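Local coordinates for protein 11R-lipoxygenase (Gersemia fruticosa, PDB 3VF1) that probably oxygenates polyunsaturated fatty acids with molecular oxygen at a non-heme iron, under regulation by calcium, at residues A[348-353]-A[357-362]; A[422-427]-A[643-648]. One frame throughout, in Å; residues are numbered along the deposited sequence.

Contact 1. Residues A[348-353]-A[357-362]; sequences AIQLYQ and ENNSIW
N359 reaches across the turn end of a beta hairpin and binds the backbone of Y352 with both ends of its amide, showing how one asparagine can continue a strand pairing after the strands themselves have parted. The hairpin joins strand 344-350 to the short strand 361-362 at the margin of an antiparallel sheet in the lipoxygenase domain. The amide of N359 is carried obliquely against the backbone of Y352 by a first torsion of -174°, which sets CG opposite the backbone N: OD1 accepts from Y352 N at 3.0 Å, and ND2 donates to Y352 O at 2.9 Å. The second bond arrives well above the carbonyl plane of Y352, although that oxygen lies close to the amide plane of N359. Y352 O also takes a bond from Q350 NE2, this one in the carbonyl plane, so two side-chain amides grip a single oxygen. ND2 has a further acceptor in Q354 O, within the turn, which helps fix the amide's rotation. The amides of Q350 and N359 are turned 72° apart, with Q350 CG lying 3.7 Å from N359 ND2.

At the other end W362 pairs with I349 in an antiparallel hydrogen-bonded pair. W362 N donates to I349 O, and I349 N to W362 O. The W362 side chain also packs on A375 of helix 369-410, while K604 makes a cation-pi contact with it. L351 CG approaches the ring obliquely, 3.9 Å from W362 NE1. At the indole's edge, in its plane, I349 O lies 3.3 Å from W362 CD1.

Contact 2. Residues A[422-427]-A[643-648]; sequences YPHTKG and GDYADN
The rings of H424 and Y645 approach obliquely, with imidazole NE2 and phenol OH nearest, their planes at 90° and their centroids 5.6 Å apart. Y645 OH lies near the plane of the imidazole, at its edge, and H424 CE1 lies in the plane of the phenol ring at its edge. One face of that ring has the backbone C of G643 above its rim, while P423 comes in obliquely, with CG 3.6 Å from Y645 CE1. The motif is a helix end packed against a loop: the weakly bonded, kinked final part of helix 416-425 meets the connection between helices 619-632 and 653-676 in the lipoxygenase domain.

A single, rather bent hydrogen bond of 2.7 Å joins H424 NE2 and Y645 OH. The other imidazole nitrogen, ND1, is bonded to N694 O in the C-terminal tail, so the buried ring is held at both nitrogens and its rotation is probably fixed. The CB of Y645 leaves the backbone to one side of the helix, and a first torsion of -65°, with CG opposite the carbonyl carbon, turns the ring so that OH comes to H424 NE2; the ring also packs on M659 and F662 of helix 653-676. A phenylalanine in its place would probably still cover P423 but leave H424 NE2 without its hydroxyl partner and the imidazole less firmly fixed.

On the other side of P423, K426 stretches out an extended chain toward D647, the centre of an inverse gamma turn. The resulting salt bridge is long, with K426 NZ still 3.9 Å from D647 OD2.

Both contacts belong to the lipoxygenase domain but lie far apart in it, their centres 48 Å from each other and their nearest atoms about 34 Å apart. Along the chain contact 1 closes before contact 2 opens. Contact 1 is local, its segments separated by three residues, and it sits at the edge of a sheet away from the annotated sites. Contact 2 joins segments 216 residues apart and lies nearer the metal: the side chains of H424 and iron ligand H575 are about 10 Å apart, and that of K426 is about 14 Å from the iron. Helix 369-410, which carries the iron ligands H392 and H397, touches segments of both contacts.

Contact 1. Residues A[348-353]-A[357-362]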
ATOM      1  N   ALA A 348     -23.301  12.015 -19.293  1.00 28.41           N
ATOM      2  CA  ALA A 348     -24.088  12.923 -18.465  1.00 24.13           C
ATOM      3  C   ALA A 348     -23.422  13.147 -17.114  1.00 25.65           C
ATOM      4  O   ALA A 348     -22.786  12.246 -16.574  1.00 27.19           O
ATOM      5  CB  ALA A 348     -25.494  12.378 -18.276  1.00 24.61           C
ATOM      6  N   ILE A 349     -23.573  14.354 -16.575  1.00 25.97           N
ATOM      7  CA  ILE A 349     -22.983  14.702 -15.287  1.00 22.84           C
ATOM      8  C   ILE A 349     -23.875  15.662 -14.507  1.00 28.15           C
ATOM      9  O   ILE A 349     -24.429  16.606 -15.064  1.00 28.09           O
ATOM     10  CB  ILE A 349     -21.601  15.359 -15.455  1.00 24.89           C
ATOM     11  CG1 ILE A 349     -20.604  14.368 -16.057  1.00 27.88           C
ATOM     12  CG2 ILE A 349     -21.088  15.872 -14.115  1.00 23.10           C
ATOM     13  CD1 ILE A 349     -19.263  14.990 -16.405  1.00 27.35           C
ATOM     14  N   GLN A 350     -24.006  15.411 -13.210  1.00 28.48           N
ATOM     15  CA  GLN A 350     -24.720  16.307 -12.309  1.00 27.42           C
ATOM     16  C   GLN A 350     -23.801  16.625 -11.137  1.00 26.48           C
ATOM     17  O   GLN A 350     -23.350  15.722 -10.442  1.00 29.41           O
ATOM     18  CB  GLN A 350     -26.012  15.649 -11.824  1.00 30.38           C
ATOM     19  CG  GLN A 350     -26.900  16.545 -10.979  1.00 27.60           C
ATOM     20  CD  GLN A 350     -28.188  15.858 -10.566  1.00 31.86           C
ATOM     21  OE1 GLN A 350     -29.102  15.690 -11.374  1.00 34.33           O
ATOM     22  NE2 GLN A 350     -28.266  15.451  -9.304  1.00 29.68           N
ATOM     23  N   LEU A 351     -23.521  17.906 -10.920  1.00 28.22           N
ATOM     24  CA  LEU A 351     -22.483  18.310  -9.972  1.00 28.97           C
ATOM     25  C   LEU A 351     -22.866  18.072  -8.510  1.00 29.39           C
ATOM     26  O   LEU A 351     -22.023  17.681  -7.703  1.00 30.41           O
ATOM     27  CB  LEU A 351     -22.104  19.777 -10.186  1.00 27.83           C
ATOM     28  CG  LEU A 351     -21.541  20.119 -11.569  1.00 29.60           C
ATOM     29  CD1 LEU A 351     -21.172  21.594 -11.644  1.00 32.73           C
ATOM     30  CD2 LEU A 351     -20.338  19.248 -11.903  1.00 28.76           C
ATOM     31  N   TYR A 352     -24.129  18.304  -8.169  1.00 27.41           N
ATOM     32  CA  TYR A 352     -24.592  18.099  -6.798  1.00 29.43           C
ATOM     33  C   TYR A 352     -25.657  17.008  -6.746  1.00 30.39           C
ATOM     34  O   TYR A 352     -26.339  16.749  -7.736  1.00 31.13           O
ATOM     35  CB  TYR A 352     -25.141  19.400  -6.207  1.00 31.09           C
ATOM     36  CG  TYR A 352     -24.100  20.482  -5.999  1.00 34.09           C
ATOM     37  CD1 TYR A 352     -23.290  20.489  -4.868  1.00 33.19           C
ATOM     38  CD2 TYR A 352     -23.939  21.507  -6.924  1.00 32.75           C
ATOM     39  CE1 TYR A 352     -22.342  21.484  -4.670  1.00 31.21           C
ATOM     40  CE2 TYR A 352     -22.997  22.504  -6.735  1.00 33.02           C
ATOM     41  CZ  TYR A 352     -22.202  22.486  -5.607  1.00 37.34           C
ATOM     42  OH  TYR A 352     -21.270  23.481  -5.421  1.00 39.87           O
ATOM     43  N   GLN A 353     -25.803  16.385  -5.582  1.00 32.43           N
ATOM     44  CA  GLN A 353     -26.699  15.243  -5.419  1.00 37.22           C
ATOM     45  C   GLN A 353     -28.153  15.593  -5.725  1.00 38.64           C
ATOM     46  O   GLN A 353     -28.831  14.875  -6.461  1.00 36.04           O
ATOM     47  CB  GLN A 353     -26.593  14.686  -3.996  1.00 36.78           C
ATOM     48  CG  GLN A 353     -25.330  13.881  -3.733  1.00 34.63           C
ATOM     49  CD  GLN A 353     -25.338  12.538  -4.436  1.00 35.63           C
ATOM     50  OE1 GLN A 353     -26.241  11.725  -4.232  1.00 38.07           O
ATOM     51  NE2 GLN A 353     -24.334  12.300  -5.273  1.00 32.94           N
ATOM     52  N   GLU A 357     -32.399  24.304  -9.718  1.00 57.44           N
ATOM     53  CA  GLU A 357     -32.278  25.277 -10.799  1.00 60.32           C
ATOM     54  C   GLU A 357     -30.815  25.599 -11.098  1.00 56.92           C
ATOM     55  O   GLU A 357     -30.455  25.880 -12.241  1.00 55.89           O
ATOM     56  CB  GLU A 357     -33.040  26.562 -10.461  1.00 66.33           C
ATOM     57  CG  GLU A 357     -32.496  27.322  -9.261  1.00 73.14           C
ATOM     58  CD  GLU A 357     -33.189  28.659  -9.059  1.00 86.57           C
ATOM     59  OE1 GLU A 357     -33.858  29.132 -10.003  1.00 87.19           O
ATOM     60  OE2 GLU A 357     -33.066  29.236  -7.956  1.00 86.62           O
ATOM     61  N   ASN A 358     -29.978  25.560 -10.066  1.00 54.94           N
ATOM     62  CA  ASN A 358     -28.549  25.808 -10.229  1.00 53.27           C
ATOM     63  C   ASN A 358     -27.754  24.506 -10.277  1.00 52.40           C
ATOM     64  O   ASN A 358     -26.528  24.509 -10.167  1.00 52.99           O
ATOM     65  CB  ASN A 358     -28.030  26.685  -9.089  1.00 57.10           C
ATOM     66  CG  ASN A 358     -28.694  28.048  -9.051  1.00 68.04           C
ATOM     67  OD1 ASN A 358     -29.166  28.551 -10.073  1.00 65.99           O
ATOM     68  ND2 ASN A 358     -28.728  28.656  -7.870  1.00 70.43           N
ATOM     69  N   ASN A 359     -28.462  23.393 -10.444  1.00 49.62           N
ATOM     70  CA  ASN A 359     -27.834  22.079 -10.484  1.00 45.14           C
ATOM     71  C   ASN A 359     -28.448  21.223 -11.582  1.00 40.74           C
ATOM     72  O   ASN A 359     -29.213  20.296 -11.312  1.00 40.18           O
ATOM     73  CB  ASN A 359     -27.987  21.376  -9.138  1.00 40.73           C
ATOM     74  CG  ASN A 359     -27.236  20.066  -9.083  1.00 33.68           C
ATOM     75  OD1 ASN A 359     -26.138  19.943  -9.621  1.00 33.70           O
ATOM     76  ND2 ASN A 359     -27.831  19.075  -8.440  1.00 34.41           N
ATOM     77  N   SER A 360     -28.103  21.541 -12.823  1.00 38.67           N
ATOM     78  CA  SER A 360     -28.680  20.879 -13.982  1.00 36.56           C
ATOM     79  C   SER A 360     -27.854  19.672 -14.397  1.00 33.44           C
ATOM     80  O   SER A 360     -26.782  19.419 -13.846  1.00 33.64           O
ATOM     81  CB  SER A 360     -28.729  21.858 -15.149  1.00 37.68           C
ATOM     82  OG  SER A 360     -27.413  22.242 -15.512  1.00 40.49           O
ATOM     83  N   ILE A 361     -28.356  18.935 -15.382  1.00 30.85           N
ATOM     84  CA  ILE A 361     -27.620  17.819 -15.956  1.00 30.26           C
ATOM     85  C   ILE A 361     -26.833  18.284 -17.178  1.00 31.31           C
ATOM     86  O   ILE A 361     -27.403  18.822 -18.126  1.00 31.76           O
ATOM     87  CB  ILE A 361     -28.563  16.671 -16.351  1.00 31.08           C
ATOM     88  CG1 ILE A 361     -29.263  16.128 -15.104  1.00 28.85           C
ATOM     89  CG2 ILE A 361     -27.788  15.568 -17.056  1.00 29.02           C
ATOM     90  CD1 ILE A 361     -30.243  15.010 -15.373  1.00 32.03           C
ATOM     91  N   TRP A 362     -25.520  18.074 -17.139  1.00 31.89           N
ATOM     92  CA  TRP A 362     -24.637  18.476 -18.226  1.00 29.49           C
ATOM     93  C   TRP A 362     -24.445  17.316 -19.191  1.00 29.84           C
ATOM     94  O   TRP A 362     -24.414  16.158 -18.787  1.00 29.01           O
ATOM     95  CB  TRP A 362     -23.286  18.928 -17.674  1.00 27.28           C
ATOM     96  CG  TRP A 362     -23.404  19.986 -16.625  1.00 30.81           C
ATOM     97  CD1 TRP A 362     -23.648  19.799 -15.296  1.00 32.13           C
ATOM     98  CD2 TRP A 362     -23.285  21.401 -16.814  1.00 32.82           C
ATOM     99  NE1 TRP A 362     -23.688  21.009 -14.645  1.00 32.00           N
ATOM    100  CE2 TRP A 362     -23.466  22.008 -15.556  1.00 31.17           C
ATOM    101  CE3 TRP A 362     -23.040  22.213 -17.925  1.00 35.19           C
ATOM    102  CZ2 TRP A 362     -23.413  23.388 -15.377  1.00 34.62           C
ATOM    103  CZ3 TRP A 362     -22.988  23.583 -17.745  1.00 38.71           C
ATOM    104  CH2 TRP A 362     -23.173  24.157 -16.482  1.00 38.21           C
TER

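Contact 2. Residues A[422-427]-A[643-648]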
ATOM      1  N   TYR A 422       6.056 -11.149   6.673  1.00 31.76           N
ATOM      2  CA  TYR A 422       7.120 -10.206   7.005  1.00 33.51           C
ATOM      3  C   TYR A 422       7.515  -9.300   5.836  1.00 34.40           C
ATOM      4  O   TYR A 422       7.534  -8.078   5.980  1.00 36.75           O
ATOM      5  CB  TYR A 422       8.357 -10.930   7.539  1.00 31.84           C
ATOM      6  CG  TYR A 422       9.440  -9.974   7.978  1.00 30.28           C
ATOM      7  CD1 TYR A 422       9.364  -9.333   9.205  1.00 34.36           C
ATOM      8  CD2 TYR A 422      10.528  -9.698   7.160  1.00 32.39           C
ATOM      9  CE1 TYR A 422      10.342  -8.452   9.611  1.00 36.90           C
ATOM     10  CE2 TYR A 422      11.514  -8.816   7.560  1.00 34.96           C
ATOM     11  CZ  TYR A 422      11.415  -8.197   8.787  1.00 37.34           C
ATOM     12  OH  TYR A 422      12.392  -7.317   9.192  1.00 42.55           O
ATOM     13  N   PRO A 423       7.833  -9.891   4.675  1.00 30.79           N
ATOM     14  CA  PRO A 423       8.280  -9.056   3.553  1.00 31.78           C
ATOM     15  C   PRO A 423       7.187  -8.136   3.011  1.00 32.72           C
ATOM     16  O   PRO A 423       7.498  -7.152   2.339  1.00 33.49           O
ATOM     17  CB  PRO A 423       8.690 -10.081   2.491  1.00 28.96           C
ATOM     18  CG  PRO A 423       7.934 -11.314   2.833  1.00 32.65           C
ATOM     19  CD  PRO A 423       7.806 -11.322   4.325  1.00 30.11           C
ATOM     20  N   HIS A 424       5.930  -8.446   3.309  1.00 30.58           N
ATOM     21  CA  HIS A 424       4.808  -7.692   2.759  1.00 30.21           C
ATOM     22  C   HIS A 424       4.322  -6.575   3.681  1.00 32.45           C
ATOM     23  O   HIS A 424       3.689  -5.625   3.224  1.00 35.38           O
ATOM     24  CB  HIS A 424       3.657  -8.640   2.433  1.00 27.33           C
ATOM     25  CG  HIS A 424       3.998  -9.657   1.392  1.00 29.58           C
ATOM     26  ND1 HIS A 424       4.238  -9.321   0.077  1.00 30.89           N
ATOM     27  CD2 HIS A 424       4.146 -10.999   1.470  1.00 28.79           C
ATOM     28  CE1 HIS A 424       4.518 -10.413  -0.610  1.00 33.21           C
ATOM     29  NE2 HIS A 424       4.467 -11.447   0.211  1.00 29.88           N
ATOM     30  N   THR A 425       4.616  -6.690   4.970  1.00 29.68           N
ATOM     31  CA  THR A 425       4.213  -5.674   5.939  1.00 31.47           C
ATOM     32  C   THR A 425       5.393  -4.779   6.299  1.00 33.11           C
ATOM     33  O   THR A 425       5.281  -3.893   7.144  1.00 34.47           O
ATOM     34  CB  THR A 425       3.661  -6.304   7.231  1.00 34.13           C
ATOM     35  OG1 THR A 425       4.681  -7.088   7.865  1.00 36.92           O
ATOM     36  CG2 THR A 425       2.452  -7.177   6.927  1.00 33.01           C
ATOM     37  N   LYS A 426       6.525  -5.015   5.647  1.00 37.19           N
ATOM     38  CA  LYS A 426       7.743  -4.275   5.940  1.00 36.31           C
ATOM     39  C   LYS A 426       7.599  -2.801   5.576  1.00 38.40           C
ATOM     40  O   LYS A 426       7.265  -2.462   4.439  1.00 40.19           O
ATOM     41  CB  LYS A 426       8.916  -4.883   5.170  1.00 37.48           C
ATOM     42  CG  LYS A 426      10.269  -4.631   5.808  1.00 48.31           C
ATOM     43  CD  LYS A 426      11.395  -5.184   4.951  1.00 49.85           C
ATOM     44  CE  LYS A 426      12.751  -4.890   5.565  1.00 55.70           C
ATOM     45  NZ  LYS A 426      13.869  -5.221   4.637  1.00 68.77           N
ATOM     46  N   GLY A 427       7.841  -1.928   6.550  1.00 36.35           N
ATOM     47  CA  GLY A 427       7.900  -0.499   6.301  1.00 34.97           C
ATOM     48  C   GLY A 427       6.591   0.249   6.478  1.00 34.32           C
ATOM     49  O   GLY A 427       6.572   1.478   6.423  1.00 34.13           O
ATOM     50  N   GLY A 643       7.516 -11.195  -5.254  1.00 36.69           N
ATOM     51  CA  GLY A 643       8.085 -12.514  -5.463  1.00 41.24           C
ATOM     52  C   GLY A 643       9.569 -12.576  -5.158  1.00 41.89           C
ATOM     53  O   GLY A 643      10.108 -13.649  -4.891  1.00 45.37           O
ATOM     54  N   ASP A 644      10.235 -11.426  -5.198  1.00 40.25           N
ATOM     55  CA  ASP A 644      11.659 -11.358  -4.895  1.00 39.64           C
ATOM     56  C   ASP A 644      11.876 -11.359  -3.387  1.00 43.31           C
ATOM     57  O   ASP A 644      11.834 -10.312  -2.743  1.00 47.45           O
ATOM     58  CB  ASP A 644      12.284 -10.108  -5.517  1.00 44.30           C
ATOM     59  CG  ASP A 644      13.749  -9.951  -5.161  1.00 48.13           C
ATOM     60  OD1 ASP A 644      14.393 -10.964  -4.819  1.00 51.00           O
ATOM     61  OD2 ASP A 644      14.258  -8.814  -5.230  1.00 52.27           O
ATOM     62  N   TYR A 645      12.108 -12.545  -2.834  1.00 47.09           N
ATOM     63  CA  TYR A 645      12.299 -12.710  -1.399  1.00 47.12           C
ATOM     64  C   TYR A 645      13.772 -12.940  -1.076  1.00 48.04           C
ATOM     65  O   TYR A 645      14.163 -14.033  -0.669  1.00 45.84           O
ATOM     66  CB  TYR A 645      11.470 -13.890  -0.893  1.00 41.74           C
ATOM     67  CG  TYR A 645       9.975 -13.694  -1.011  1.00 42.33           C
ATOM     68  CD1 TYR A 645       9.356 -12.567  -0.480  1.00 45.39           C
ATOM     69  CD2 TYR A 645       9.180 -14.633  -1.656  1.00 37.77           C
ATOM     70  CE1 TYR A 645       7.987 -12.387  -0.583  1.00 40.66           C
ATOM     71  CE2 TYR A 645       7.812 -14.460  -1.765  1.00 37.80           C
ATOM     72  CZ  TYR A 645       7.222 -13.336  -1.228  1.00 40.76           C
ATOM     73  OH  TYR A 645       5.862 -13.162  -1.335  1.00 35.92           O
ATOM     74  N   ALA A 646      14.586 -11.907  -1.263  1.00 46.95           N
ATOM     75  CA  ALA A 646      16.021 -12.012  -1.015  1.00 50.71           C
ATOM     76  C   ALA A 646      16.310 -12.167   0.474  1.00 46.70           C
ATOM     77  O   ALA A 646      17.214 -12.904   0.864  1.00 43.49           O
ATOM     78  CB  ALA A 646      16.742 -10.795  -1.569  1.00 56.46           C
ATOM     79  N   ASP A 647      15.535 -11.472   1.301  1.00 45.71           N
ATOM     80  CA  ASP A 647      15.687 -11.556   2.749  1.00 45.32           C
ATOM     81  C   ASP A 647      14.787 -12.651   3.313  1.00 44.96           C
ATOM     82  O   ASP A 647      14.104 -12.454   4.317  1.00 42.92           O
ATOM     83  CB  ASP A 647      15.349 -10.212   3.394  1.00 42.57           C
ATOM     84  CG  ASP A 647      16.287  -9.104   2.956  1.00 48.86           C
ATOM     85  OD1 ASP A 647      16.993  -9.289   1.942  1.00 48.37           O
ATOM     86  OD2 ASP A 647      16.315  -8.047   3.623  1.00 51.90           O
ATOM     87  N   ASN A 648      14.802 -13.808   2.657  1.00 44.42           N
ATOM     88  CA  ASN A 648      13.909 -14.910   2.999  1.00 44.27           C
ATOM     89  C   ASN A 648      14.146 -15.461   4.402  1.00 43.01           C
ATOM     90  O   ASN A 648      15.280 -15.741   4.790  1.00 44.27           O
ATOM     91  CB  ASN A 648      14.058 -16.035   1.976  1.00 45.72           C
ATOM     92  CG  ASN A 648      13.108 -17.177   2.231  1.00 42.83           C
ATOM     93  OD1 ASN A 648      12.027 -16.988   2.790  1.00 44.69           O
ATOM     94  ND2 ASN A 648      13.502 -18.376   1.827  1.00 46.76           N
TER